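Proline dehydrogenase (Bradyrhizobium japonicum USDA 110, PDB 3HAZ) is a bifunctional flavoenzyme that probably oxidises proline to glutamate in two steps, using FAD and a quinone for the first and NAD(+) for the second. Local coordinates at residues A547-A552 / G716-A721; A554-A559 / A720-H725; V470-D475 / P481-R486; T44-A49 / L400-V405; M813-A818 / P872-L877. One frame throughout, in Å; residues are numbered along the deposited sequence.

Contact 1: A547-A552 / G716-A721; sequences ATPDQA and GRIGAA. With NAD (nicotinamide-adenine-dinucleotide), chain D.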
# COMPACT_ATOMS: atom_id res chain seq x y z
N ALA A 547 52.07 3.64 32.30
CA ALA A 547 52.37 4.93 31.70
C ALA A 547 52.72 5.95 32.78
O ALA A 547 52.26 5.85 33.91
CB ALA A 547 51.17 5.42 30.89
N THR A 548 53.57 6.91 32.42
CA THR A 548 53.88 8.03 33.29
C THR A 548 52.88 9.15 33.03
O THR A 548 52.26 9.18 31.97
CB THR A 548 55.29 8.56 33.04
OG1 THR A 548 55.40 9.02 31.69
CG2 THR A 548 56.32 7.46 33.28
N PRO A 549 52.71 10.06 34.00
CA PRO A 549 51.77 11.17 33.83
C PRO A 549 52.07 11.99 32.57
O PRO A 549 51.15 12.57 31.99
CB PRO A 549 52.00 12.01 35.09
CG PRO A 549 52.47 11.02 36.11
CD PRO A 549 53.33 10.05 35.34
N ASP A 550 53.34 12.04 32.17
CA ASP A 550 53.72 12.72 30.94
C ASP A 550 53.18 12.00 29.71
O ASP A 550 52.63 12.63 28.80
CB ASP A 550 55.24 12.84 30.84
CG ASP A 550 55.78 14.11 31.47
OD1 ASP A 550 55.06 14.71 32.29
OD2 ASP A 550 56.92 14.50 31.14
N GLN A 551 53.33 10.68 29.69
CA GLN A 551 52.85 9.87 28.57
C GLN A 551 51.34 9.97 28.43
O GLN A 551 50.80 9.98 27.32
CB GLN A 551 53.27 8.42 28.75
CG GLN A 551 54.75 8.20 28.54
CD GLN A 551 55.19 6.81 28.95
OE1 GLN A 551 55.20 6.47 30.14
NE2 GLN A 551 55.58 6.00 27.97
N ALA A 552 50.66 10.05 29.57
CA ALA A 552 49.21 10.18 29.58
C ALA A 552 48.79 11.51 28.96
O ALA A 552 47.84 11.56 28.18
CB ALA A 552 48.67 10.06 31.00
N GLY A 716 44.81 4.11 39.47
CA GLY A 716 43.80 5.14 39.58
C GLY A 716 44.39 6.54 39.50
O GLY A 716 43.65 7.51 39.31
N ARG A 717 45.70 6.65 39.66
CA ARG A 717 46.38 7.94 39.56
C ARG A 717 46.55 8.35 38.10
O ARG A 717 46.41 9.52 37.76
CB ARG A 717 47.74 7.89 40.25
N ILE A 718 46.85 7.38 37.25
CA ILE A 718 46.95 7.62 35.81
C ILE A 718 45.56 7.94 35.27
O ILE A 718 45.40 8.82 34.43
CB ILE A 718 47.55 6.41 35.07
CG1 ILE A 718 49.04 6.28 35.38
CG2 ILE A 718 47.32 6.53 33.57
CD1 ILE A 718 49.87 7.49 34.96
N GLY A 719 44.57 7.21 35.77
CA GLY A 719 43.18 7.49 35.44
C GLY A 719 42.80 8.90 35.85
O GLY A 719 42.09 9.60 35.13
N ALA A 720 43.30 9.33 37.01
CA ALA A 720 43.04 10.67 37.52
C ALA A 720 43.67 11.75 36.64
O ALA A 720 43.06 12.77 36.36
CB ALA A 720 43.51 10.81 38.95
N ALA A 721 44.91 11.51 36.21
CA ALA A 721 45.59 12.45 35.33
C ALA A 721 44.79 12.67 34.05
O ALA A 721 44.68 13.80 33.56
CB ALA A 721 46.99 11.96 35.01
PA NAD D . 37.06 0.81 40.61
O1A NAD D . 36.23 2.14 41.11
O2A NAD D . 37.84 0.26 41.73
O5B NAD D . 38.07 1.29 39.38
C5B NAD D . 37.71 0.99 38.04
C4B NAD D . 38.51 1.84 37.04
O4B NAD D . 38.70 3.26 37.42
C3B NAD D . 40.01 1.37 36.80
O3B NAD D . 40.49 1.21 35.50
C2B NAD D . 40.76 2.24 37.80
O2B NAD D . 42.17 2.18 37.87
C1B NAD D . 40.09 3.52 37.58
N9A NAD D . 40.30 4.45 38.71
C8A NAD D . 40.55 4.12 40.00
N7A NAD D . 40.67 5.34 40.74
C5A NAD D . 40.49 6.41 39.84
C6A NAD D . 40.50 7.79 40.02
N6A NAD D . 40.75 8.34 41.34
N1A NAD D . 40.29 8.62 38.97
C2A NAD D . 40.05 8.09 37.71
N3A NAD D . 40.04 6.73 37.53
C4A NAD D . 40.26 5.89 38.60
O3 NAD D . 36.01 -0.34 39.99
PN NAD D . 36.53 -1.91 39.78
O1N NAD D . 37.22 -2.45 41.20
O2N NAD D . 37.51 -1.97 38.69
O5D NAD D . 35.24 -2.90 39.41
C5D NAD D . 34.27 -3.20 40.40
C4D NAD D . 33.13 -2.16 40.45
O4D NAD D . 32.64 -1.65 39.13
C3D NAD D . 31.80 -2.46 41.27
O3D NAD D . 31.42 -1.59 42.30
C2D NAD D . 30.82 -2.71 40.10
O2D NAD D . 29.45 -2.99 40.34
C1D NAD D . 31.22 -1.67 39.15
N1N NAD D . 30.73 -2.04 37.81
C2N NAD D . 29.49 -1.55 37.38
C3N NAD D . 28.99 -1.94 36.06
C7N NAD D . 27.63 -1.40 35.58
O7N NAD D . 27.32 -1.53 34.45
N7N NAD D . 26.80 -0.61 36.47
C4N NAD D . 29.79 -2.84 35.20
C5N NAD D . 31.03 -3.32 35.63
C6N NAD D . 31.54 -2.93 36.96
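Ile718 carries the apolar part of this contact, its CD1 methyl reaching from helix 716-724 to the chain that leads into helix 549-567. CD1 lies against the Ala547 carbonyl, with Ile718 CD1 to Ala547 O at 3.1 Å, a close approach of a methyl to an oxygen. Ile718 CD1 also sits 3.9 Å from Pro549 N and meets the proline ring 4.3 Å from Pro549 CD. With CG1 beside the backbone N and anti to the carbonyl carbon (chi1 -72°), the longer branch is the one sent across to Ala547.

The side-chain hydrogen bonds within these segments are on the 547-552 side. Thr548 and Gln551 form a capping box at the start of helix 549-567: Gln551 N gives a weak bond to Thr548 OG1, and Thr548 N donates to Gln551 OE1 at 2.8 Å. Thr548 OG1 also donates to Gln551 OE1, at 3.0 Å, and the two donors come from opposite faces of the amide, which fixes its rotation.

Cofactor contacts are made by the far side of helix 716-724, where Gly716 and Gly719 line the NAD pocket in the Rossmann-like NAD-binding part of the aldehyde dehydrogenase section and the adenine packs on the bare backbone. Gly716 O is 3.2 Å from C6A of NAD, and Gly719 C is 3.4 Å from its C2A. A beta carbon on either glycine would run into the adenine ring.

Contact 2: A554-A559 / A720-H725; sequences AAVAAA and AALTAH. With NAD (nicotinamide-adenine-dinucleotide), chain D.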
# COMPACT_ATOMS: atom_id res chain seq x y z
N ALA A 554 50.59 13.26 26.83
CA ALA A 554 50.94 13.13 25.42
C ALA A 554 49.85 12.37 24.67
O ALA A 554 49.54 12.68 23.51
CB ALA A 554 52.28 12.43 25.27
N ALA A 555 49.26 11.38 25.33
CA ALA A 555 48.19 10.59 24.73
C ALA A 555 46.98 11.47 24.43
O ALA A 555 46.40 11.40 23.35
CB ALA A 555 47.81 9.43 25.64
N VAL A 556 46.60 12.30 25.40
CA VAL A 556 45.46 13.21 25.22
C VAL A 556 45.74 14.20 24.09
O VAL A 556 44.88 14.45 23.25
CB VAL A 556 45.13 13.97 26.52
CG1 VAL A 556 43.98 14.95 26.29
CG2 VAL A 556 44.77 13.00 27.62
N ALA A 557 46.94 14.76 24.08
CA ALA A 557 47.30 15.71 23.04
C ALA A 557 47.22 15.04 21.67
O ALA A 557 46.70 15.61 20.72
CB ALA A 557 48.70 16.28 23.28
N ALA A 558 47.73 13.81 21.58
CA ALA A 558 47.71 13.07 20.33
C ALA A 558 46.28 12.72 19.91
O ALA A 558 45.91 12.85 18.73
CB ALA A 558 48.56 11.81 20.45
N ALA A 559 45.46 12.28 20.86
CA ALA A 559 44.06 12.01 20.60
C ALA A 559 43.36 13.29 20.14
O ALA A 559 42.57 13.27 19.20
CB ALA A 559 43.37 11.45 21.84
N ALA A 720 43.30 9.33 37.01
CA ALA A 720 43.04 10.67 37.52
C ALA A 720 43.67 11.75 36.64
O ALA A 720 43.06 12.77 36.36
CB ALA A 720 43.51 10.81 38.95
N ALA A 721 44.91 11.51 36.21
CA ALA A 721 45.59 12.45 35.33
C ALA A 721 44.79 12.67 34.05
O ALA A 721 44.68 13.80 33.56
CB ALA A 721 46.99 11.96 35.01
N LEU A 722 44.23 11.60 33.50
CA LEU A 722 43.43 11.69 32.29
C LEU A 722 42.17 12.52 32.52
O LEU A 722 41.87 13.41 31.73
CB LEU A 722 43.04 10.29 31.78
CG LEU A 722 44.19 9.38 31.35
CD1 LEU A 722 43.66 8.06 30.79
CD2 LEU A 722 45.07 10.07 30.33
N THR A 723 41.43 12.22 33.58
CA THR A 723 40.17 12.92 33.85
C THR A 723 40.37 14.38 34.23
O THR A 723 39.47 15.20 34.08
CB THR A 723 39.33 12.22 34.94
OG1 THR A 723 40.06 12.20 36.18
CG2 THR A 723 38.99 10.79 34.53
N ALA A 724 41.56 14.72 34.72
CA ALA A 724 41.84 16.08 35.14
C ALA A 724 42.32 16.95 33.98
O ALA A 724 42.30 18.18 34.07
CB ALA A 724 42.85 16.09 36.29
N HIS A 725 42.74 16.32 32.89
CA HIS A 725 43.25 17.05 31.73
C HIS A 725 42.22 18.05 31.19
O HIS A 725 41.08 17.69 30.92
CB HIS A 725 43.67 16.09 30.62
CG HIS A 725 44.59 16.70 29.61
ND1 HIS A 725 44.17 17.64 28.70
CD2 HIS A 725 45.90 16.50 29.37
CE1 HIS A 725 45.19 18.00 27.94
NE2 HIS A 725 46.25 17.32 28.33
PA NAD D . 37.06 0.81 40.61
O1A NAD D . 36.23 2.14 41.11
O2A NAD D . 37.84 0.26 41.73
O5B NAD D . 38.07 1.29 39.38
C5B NAD D . 37.71 0.99 38.04
C4B NAD D . 38.51 1.84 37.04
O4B NAD D . 38.70 3.26 37.42
C3B NAD D . 40.01 1.37 36.80
O3B NAD D . 40.49 1.21 35.50
C2B NAD D . 40.76 2.24 37.80
O2B NAD D . 42.17 2.18 37.87
C1B NAD D . 40.09 3.52 37.58
N9A NAD D . 40.30 4.45 38.71
C8A NAD D . 40.55 4.12 40.00
N7A NAD D . 40.67 5.34 40.74
C5A NAD D . 40.49 6.41 39.84
C6A NAD D . 40.50 7.79 40.02
N6A NAD D . 40.75 8.34 41.34
N1A NAD D . 40.29 8.62 38.97
C2A NAD D . 40.05 8.09 37.71
N3A NAD D . 40.04 6.73 37.53
C4A NAD D . 40.26 5.89 38.60
O3 NAD D . 36.01 -0.34 39.99
PN NAD D . 36.53 -1.91 39.78
O1N NAD D . 37.22 -2.45 41.20
O2N NAD D . 37.51 -1.97 38.69
O5D NAD D . 35.24 -2.90 39.41
C5D NAD D . 34.27 -3.20 40.40
C4D NAD D . 33.13 -2.16 40.45
O4D NAD D . 32.64 -1.65 39.13
C3D NAD D . 31.80 -2.46 41.27
O3D NAD D . 31.42 -1.59 42.30
C2D NAD D . 30.82 -2.71 40.10
O2D NAD D . 29.45 -2.99 40.34
C1D NAD D . 31.22 -1.67 39.15
N1N NAD D . 30.73 -2.04 37.81
C2N NAD D . 29.49 -1.55 37.38
C3N NAD D . 28.99 -1.94 36.06
C7N NAD D . 27.63 -1.40 35.58
O7N NAD D . 27.32 -1.53 34.45
N7N NAD D . 26.80 -0.61 36.47
C4N NAD D . 29.79 -2.84 35.20
C5N NAD D . 31.03 -3.32 35.63
C6N NAD D . 31.54 -2.93 36.96
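This is a buried, apolar contact in the NAD-binding part of the aldehyde dehydrogenase section, between helix 549-567 and the C-terminal part of helix 716-724 with the residue that follows it, His725. Its main element is a CH-pi interaction: Val556 CG1 stands over the face of the His725 ring, 3.6 Å from the centroid and only 9° off the ring normal. The other methyl, Val556 CG2, packs on Leu722 CD2 at 4.0 Å. Because CG1 of Val556 is anti to the backbone N (chi1 178°), it is directed over the ring centre, and CG2 toward Leu722 and the ring's margin at CD2. His725 also has its CG anti to its N (chi1 -161°), which carries the imidazole across to helix 549-567, and ND1 is engaged by the backbone N of Asp727, a bond that restrains the ring's rotation. An alanine at His725 is likely to leave Val556 CG1 without its aromatic face and Asp727 N without its acceptor. Leu722 rests on Val681 and Lys683 of strand 679-683 and on Val654 of strand 641-656, and Ala559 of helix 549-567 reaches Val681 too, so both helices lie on the same sheet.

Contact 3: V470-D475 / P481-R486; sequences VAQAAD and PALLQR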
# COMPACT_ATOMS: atom_id res chain seq x y z
N VAL A 470 -4.96 -33.30 20.81
CA VAL A 470 -5.98 -33.46 21.84
C VAL A 470 -6.84 -32.22 21.97
O VAL A 470 -8.06 -32.32 22.16
CB VAL A 470 -5.37 -33.84 23.21
CG1 VAL A 470 -4.58 -35.14 23.09
CG2 VAL A 470 -4.49 -32.71 23.73
N ALA A 471 -6.21 -31.05 21.87
CA ALA A 471 -6.93 -29.79 21.97
C ALA A 471 -7.89 -29.62 20.80
O ALA A 471 -9.07 -29.33 20.99
CB ALA A 471 -5.95 -28.63 22.02
N GLN A 472 -7.37 -29.80 19.59
CA GLN A 472 -8.16 -29.66 18.38
C GLN A 472 -9.32 -30.65 18.31
O GLN A 472 -10.45 -30.28 17.96
CB GLN A 472 -7.27 -29.79 17.15
CG GLN A 472 -6.21 -28.72 17.06
CD GLN A 472 -5.39 -28.81 15.80
OE1 GLN A 472 -5.90 -29.14 14.73
NE2 GLN A 472 -4.10 -28.50 15.91
N ALA A 473 -9.06 -31.90 18.65
CA ALA A 473 -10.10 -32.91 18.65
C ALA A 473 -11.24 -32.49 19.58
O ALA A 473 -12.39 -32.81 19.34
CB ALA A 473 -9.55 -34.26 19.05
N ALA A 474 -10.89 -31.76 20.63
CA ALA A 474 -11.87 -31.33 21.62
C ALA A 474 -12.59 -30.05 21.20
O ALA A 474 -13.51 -29.59 21.87
CB ALA A 474 -11.21 -31.13 22.97
N ASP A 475 -12.16 -29.47 20.08
CA ASP A 475 -12.76 -28.25 19.56
C ASP A 475 -13.60 -28.59 18.34
O ASP A 475 -13.08 -28.84 17.26
CB ASP A 475 -11.66 -27.25 19.19
CG ASP A 475 -12.20 -25.96 18.59
OD1 ASP A 475 -13.43 -25.73 18.69
OD2 ASP A 475 -11.40 -25.19 18.02
N PRO A 481 -12.13 -34.39 9.08
CA PRO A 481 -11.16 -34.52 7.99
C PRO A 481 -9.90 -33.67 8.21
O PRO A 481 -8.83 -34.04 7.72
CB PRO A 481 -11.94 -34.04 6.76
CG PRO A 481 -13.37 -34.31 7.12
CD PRO A 481 -13.46 -34.00 8.58
N ALA A 482 -10.02 -32.57 8.94
CA ALA A 482 -8.88 -31.71 9.23
C ALA A 482 -7.84 -32.39 10.13
O ALA A 482 -6.64 -32.18 9.99
CB ALA A 482 -9.34 -30.40 9.85
N LEU A 483 -8.33 -33.19 11.07
CA LEU A 483 -7.44 -33.92 11.97
C LEU A 483 -6.73 -35.04 11.22
O LEU A 483 -5.78 -35.63 11.73
CB LEU A 483 -8.25 -34.50 13.14
CG LEU A 483 -9.10 -33.49 13.92
CD1 LEU A 483 -10.10 -34.22 14.79
CD2 LEU A 483 -8.23 -32.56 14.75
N LEU A 484 -7.20 -35.30 10.00
CA LEU A 484 -6.74 -36.45 9.22
C LEU A 484 -5.78 -36.08 8.10
O LEU A 484 -5.35 -36.95 7.33
CB LEU A 484 -7.94 -37.19 8.64
CG LEU A 484 -8.81 -37.94 9.65
CD1 LEU A 484 -9.80 -38.84 8.93
CD2 LEU A 484 -7.92 -38.73 10.59
N GLN A 485 -5.46 -34.80 7.99
CA GLN A 485 -4.52 -34.35 6.98
C GLN A 485 -3.19 -35.08 7.18
O GLN A 485 -2.66 -35.11 8.29
CB GLN A 485 -4.29 -32.85 7.09
CG GLN A 485 -3.32 -32.28 6.07
CD GLN A 485 -2.67 -30.99 6.53
OE1 GLN A 485 -2.47 -30.06 5.75
NE2 GLN A 485 -2.33 -30.92 7.82
N ARG A 486 -2.66 -35.66 6.11
CA ARG A 486 -1.35 -36.29 6.21
C ARG A 486 -0.24 -35.25 6.33
O ARG A 486 -0.29 -34.20 5.68
CB ARG A 486 -1.11 -37.25 5.04
CG ARG A 486 -1.48 -38.70 5.35
CD ARG A 486 -2.82 -38.82 6.07
NE ARG A 486 -3.48 -40.10 5.80
CZ ARG A 486 -4.78 -40.31 5.96
NH1 ARG A 486 -5.57 -39.34 6.38
NH2 ARG A 486 -5.30 -41.51 5.69
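The backbone carbonyl of Gln472 is gripped by two donors: Asp475 N, at 2.8 Å from Gln472 O, and the NH2 group of Arg51, whose NE takes the neighbouring carbonyl of Ala473. Arg51 thus holds two successive carbonyls of this segment. Across the contact the same two residues, Gln472 and Ala473, receive the branched end of Leu483. Leu483 CD2 lies 3.8 Å from Gln472 CB and 4.0 Å from Ala473 N, while Leu483 CD1 covers Ala473 from beside, 4.3 Å from Ala473 CB. Leu483 has CG beside its backbone N and anti to the carbonyl carbon (chi1 -54°), which presents both methyls to the helix.

Leu483 and Gln472 slide past each other in opposite directions, and the extended glutamine chain delivers NE2 to Asn466 O. A short helix, 469-473, and a weakly bonded helical turn at 480-483 are folded against each other here beside the FAD site of the proline dehydrogenase barrel. Phe469, an FAD-binding residue, opens the first of them, and the nearest atoms of its side chain and that of Leu483 are about 4 Å apart.

Farther along, the chain after Leu483 is tied down by Arg486, whose NH1 donates to Leu484 O at 2.6 Å. The acceptor lies in the guanidinium plane and the donor in the carbonyl plane.

Contact 4: T44-A49 / L400-V405; sequences TRLIEA and LTVATV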
# COMPACT_ATOMS: atom_id res chain seq x y z
N THR A 44 -10.69 -42.17 11.61
CA THR A 44 -12.03 -41.58 11.73
C THR A 44 -12.79 -42.22 12.89
O THR A 44 -13.44 -41.54 13.68
CB THR A 44 -12.85 -41.73 10.43
OG1 THR A 44 -12.16 -41.09 9.35
CG2 THR A 44 -14.23 -41.10 10.59
N ARG A 45 -12.70 -43.54 13.01
CA ARG A 45 -13.37 -44.24 14.10
C ARG A 45 -12.82 -43.84 15.47
O ARG A 45 -13.57 -43.73 16.43
CB ARG A 45 -13.28 -45.76 13.90
CG ARG A 45 -14.11 -46.26 12.71
CD ARG A 45 -13.93 -47.75 12.49
NE ARG A 45 -14.34 -48.55 13.64
CZ ARG A 45 -15.56 -49.06 13.81
NH1 ARG A 45 -16.50 -48.86 12.89
NH2 ARG A 45 -15.84 -49.78 14.89
N LEU A 46 -11.51 -43.63 15.55
CA LEU A 46 -10.89 -43.21 16.80
C LEU A 46 -11.38 -41.82 17.19
O LEU A 46 -11.75 -41.58 18.33
CB LEU A 46 -9.36 -43.24 16.70
CG LEU A 46 -8.70 -44.60 16.43
CD1 LEU A 46 -7.19 -44.47 16.39
CD2 LEU A 46 -9.11 -45.64 17.47
N ILE A 47 -11.40 -40.91 16.22
CA ILE A 47 -11.81 -39.53 16.48
C ILE A 47 -13.31 -39.41 16.79
O ILE A 47 -13.72 -38.60 17.62
CB ILE A 47 -11.43 -38.62 15.30
CG1 ILE A 47 -9.91 -38.44 15.25
CG2 ILE A 47 -12.14 -37.27 15.40
CD1 ILE A 47 -9.42 -37.92 13.91
N GLU A 48 -14.12 -40.23 16.13
CA GLU A 48 -15.55 -40.31 16.45
C GLU A 48 -15.77 -40.70 17.90
O GLU A 48 -16.59 -40.10 18.59
CB GLU A 48 -16.26 -41.33 15.55
CG GLU A 48 -16.52 -40.84 14.15
CD GLU A 48 -17.34 -41.82 13.34
OE1 GLU A 48 -17.01 -43.02 13.37
OE2 GLU A 48 -18.32 -41.39 12.68
N ALA A 49 -15.03 -41.71 18.35
CA ALA A 49 -15.09 -42.12 19.75
C ALA A 49 -14.64 -40.97 20.65
O ALA A 49 -15.25 -40.70 21.68
CB ALA A 49 -14.23 -43.36 19.99
N LEU A 400 -4.44 -40.07 14.35
CA LEU A 400 -3.82 -40.31 13.05
C LEU A 400 -2.48 -41.02 13.22
O LEU A 400 -2.16 -41.95 12.47
CB LEU A 400 -3.63 -38.99 12.30
CG LEU A 400 -2.98 -39.12 10.92
CD1 LEU A 400 -3.81 -40.03 10.01
CD2 LEU A 400 -2.77 -37.75 10.28
N THR A 401 -1.70 -40.59 14.20
CA THR A 401 -0.42 -41.23 14.47
C THR A 401 -0.64 -42.69 14.84
O THR A 401 0.03 -43.59 14.31
CB THR A 401 0.35 -40.53 15.60
OG1 THR A 401 0.44 -39.13 15.31
CG2 THR A 401 1.74 -41.10 15.76
N VAL A 402 -1.60 -42.93 15.73
CA VAL A 402 -1.92 -44.29 16.15
C VAL A 402 -2.34 -45.14 14.95
O VAL A 402 -1.79 -46.22 14.74
CB VAL A 402 -3.04 -44.34 17.21
CG1 VAL A 402 -3.49 -45.78 17.42
CG2 VAL A 402 -2.57 -43.73 18.54
N ALA A 403 -3.31 -44.65 14.18
CA ALA A 403 -3.82 -45.40 13.02
C ALA A 403 -2.73 -45.71 12.01
O ALA A 403 -2.73 -46.76 11.37
CB ALA A 403 -4.95 -44.62 12.34
N THR A 404 -1.79 -44.78 11.87
CA THR A 404 -0.73 -44.91 10.87
C THR A 404 0.32 -45.93 11.33
O THR A 404 0.81 -46.72 10.52
CB THR A 404 -0.07 -43.56 10.57
OG1 THR A 404 -1.06 -42.66 10.05
CG2 THR A 404 1.05 -43.71 9.55
N VAL A 405 0.66 -45.90 12.61
CA VAL A 405 1.61 -46.87 13.16
C VAL A 405 1.02 -48.28 13.11
O VAL A 405 1.72 -49.25 12.82
CB VAL A 405 2.05 -46.51 14.60
CG1 VAL A 405 2.84 -47.66 15.22
CG2 VAL A 405 2.88 -45.23 14.59
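Leu46 of helix 33-50 meets Val402 of helix 399-409, a helix that follows strand 390-395 in the beta/alpha barrel of the proline dehydrogenase section; an N-terminal helix is thereby packed on the outer layer of the barrel. The cross-helix chemistry is wholly apolar and rather slight. Leu46 CD1 touches Val402 CG1 at 4.1 Å, the two side chains crossing at about a right angle. The leucine is extended beyond CB, with CD1 pointing outward along the chain (chi2 -179°); Leu46 CD1 makes the approach alone and comes to 4.5 Å from Ala403 N. The closest pair of CA atoms is Leu46 and Ala403, 8.3 Å apart; the alanine methyl also meets Thr42 and Ala43.

Polar side chains of both helices bond to other partners. Arg45 forms a salt bridge with Asp434, and Glu48 OE2 accepts from Ala151 N of the second subunit, so helix 33-50 also takes part in the assembly. On the other helix, Thr401 OG1 bonds Lys344 NZ, a residue of the FAD site. Thr404 folds back on its own helix: its OG1 donates to Leu400 O at 2.8 Å, from the face of that carbonyl opposite to the one used by Thr404 N.

Contact 5: M813-A818 / P872-L877; sequences MVAGAA and PHIFEL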
# COMPACT_ATOMS: atom_id res chain seq x y z
N MET A 813 17.33 -25.21 49.65
CA MET A 813 17.59 -25.63 48.27
C MET A 813 18.73 -24.81 47.64
O MET A 813 19.59 -25.36 46.94
CB MET A 813 16.32 -25.57 47.42
CG MET A 813 16.33 -26.54 46.25
SD MET A 813 14.94 -26.36 45.12
CE MET A 813 13.56 -26.83 46.15
N VAL A 814 18.76 -23.52 47.91
CA VAL A 814 19.87 -22.68 47.45
C VAL A 814 21.20 -23.16 48.05
O VAL A 814 22.20 -23.29 47.35
CB VAL A 814 19.62 -21.19 47.78
CG1 VAL A 814 20.89 -20.36 47.55
CG2 VAL A 814 18.45 -20.65 46.94
N ALA A 815 21.19 -23.46 49.35
CA ALA A 815 22.40 -23.93 50.02
C ALA A 815 22.89 -25.26 49.46
O ALA A 815 24.09 -25.44 49.21
CB ALA A 815 22.18 -24.02 51.55
N GLY A 816 21.96 -26.19 49.26
CA GLY A 816 22.29 -27.49 48.71
C GLY A 816 22.79 -27.39 47.29
O GLY A 816 23.71 -28.10 46.88
N ALA A 817 22.18 -26.49 46.53
CA ALA A 817 22.63 -26.24 45.16
C ALA A 817 24.02 -25.60 45.15
O ALA A 817 24.88 -25.97 44.33
CB ALA A 817 21.62 -25.35 44.43
N ALA A 818 24.26 -24.66 46.06
CA ALA A 818 25.55 -23.98 46.11
C ALA A 818 26.66 -24.97 46.45
O ALA A 818 27.79 -24.84 45.97
CB ALA A 818 25.51 -22.84 47.12
N PRO A 872 31.02 -19.81 47.72
CA PRO A 872 29.69 -19.26 48.00
C PRO A 872 29.38 -19.27 49.50
O PRO A 872 29.69 -20.22 50.22
CB PRO A 872 28.76 -20.22 47.26
CG PRO A 872 29.60 -20.73 46.12
CD PRO A 872 30.98 -20.87 46.71
N HIS A 873 28.79 -18.18 49.97
CA HIS A 873 28.37 -18.07 51.35
C HIS A 873 26.93 -17.59 51.37
O HIS A 873 26.53 -16.78 50.54
CB HIS A 873 29.25 -17.08 52.12
CG HIS A 873 30.56 -17.66 52.58
ND1 HIS A 873 31.61 -17.90 51.72
CD2 HIS A 873 30.99 -18.01 53.81
CE1 HIS A 873 32.62 -18.40 52.41
NE2 HIS A 873 32.27 -18.48 53.68
N ILE A 874 26.15 -18.10 52.31
CA ILE A 874 24.79 -17.62 52.49
C ILE A 874 24.58 -17.23 53.94
O ILE A 874 24.74 -18.05 54.84
CB ILE A 874 23.75 -18.69 52.10
CG1 ILE A 874 23.98 -19.16 50.66
CG2 ILE A 874 22.35 -18.14 52.29
CD1 ILE A 874 23.28 -20.46 50.32
N PHE A 875 24.24 -15.97 54.15
CA PHE A 875 23.90 -15.48 55.48
C PHE A 875 22.45 -15.04 55.47
O PHE A 875 21.95 -14.53 54.46
CB PHE A 875 24.78 -14.30 55.89
CG PHE A 875 26.22 -14.65 56.06
CD1 PHE A 875 27.14 -14.38 55.05
CD2 PHE A 875 26.67 -15.26 57.22
CE1 PHE A 875 28.47 -14.71 55.21
CE2 PHE A 875 28.00 -15.59 57.38
CZ PHE A 875 28.90 -15.31 56.37
N GLU A 876 21.77 -15.24 56.59
CA GLU A 876 20.44 -14.70 56.77
C GLU A 876 20.50 -13.54 57.76
O GLU A 876 21.04 -13.68 58.85
CB GLU A 876 19.44 -15.77 57.24
CG GLU A 876 18.08 -15.20 57.63
CD GLU A 876 17.02 -16.27 57.85
OE1 GLU A 876 17.32 -17.47 57.66
OE2 GLU A 876 15.88 -15.91 58.19
N LEU A 877 19.96 -12.41 57.34
CA LEU A 877 19.91 -11.21 58.15
C LEU A 877 18.58 -11.16 58.88
O LEU A 877 17.57 -11.65 58.37
CB LEU A 877 20.01 -9.98 57.24
CG LEU A 877 21.35 -9.42 56.78
CD1 LEU A 877 22.46 -10.46 56.80
CD2 LEU A 877 21.20 -8.75 55.39
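Ile874 CD1 is the methyl on which this helix-to-strand contact centres. Ile874 CD1 lies 3.6 Å from Ala815 CA and 3.9 Å from Ala815 CB, pressing on the helix backbone as much as on a side chain. Val814 CG1 closes on Ile874 CD1 from beside at 3.7 Å, the valine and isoleucine crossing obliquely. A second, looser touch follows one helical turn on, where Ala818 CB meets Pro872 CB at 4.2 Å. The small residues Ala815 and Ala818 allow helix 804-819 to sit close to the strand, with CA atoms 6.6 Å apart between Ala818 and Pro872.

What brings Ile874 to the helix is its own torsion and the alternation of the strand. CG1 stands beside the backbone N, anti to the carbonyl carbon (chi1 -56°), and chi2 of 164° extends the chain so that CD1 leads. Ile874 in the strand and Pro872 just before it face helix 804-819, whereas His873, between them, turns the opposite way and packs on Ile849 of helix 839-855.

Strand 873-876 runs between the antiparallel strand 857-861 and the parallel strand 891-897 in a mixed sheet of the aldehyde dehydrogenase section. Phe860 of the first of these touches both Ala818 and Ile874. Helix 775-787 lies alongside, with Val782 against Val814 and Phe787 against Pro872, while helix 839-855 covers the other face of the sheet.

How the contacts relate
Contacts 1 and 2 lie along the same pair of helices, 549-567 and 716-724, and touch through Ala552 and Leu722. Both touch NAD through Ala720; the first, partly exposed, adds Gly716 and Gly719, while the second is buried and adds an aromatic face to aliphatic packing. Contacts 3 and 4, both buried, form a second cluster on the proline dehydrogenase side, centres 10 Å apart and joined by Leu483 and Leu484 packing on Ile47; polar bonds there run mostly to residues outside the touching pairs. Contact 5 stands apart as the one helix-against-strand contact, far from any annotated site. The two clusters lie on opposite sides of the chain's centre, more than 70 Å apart between centres.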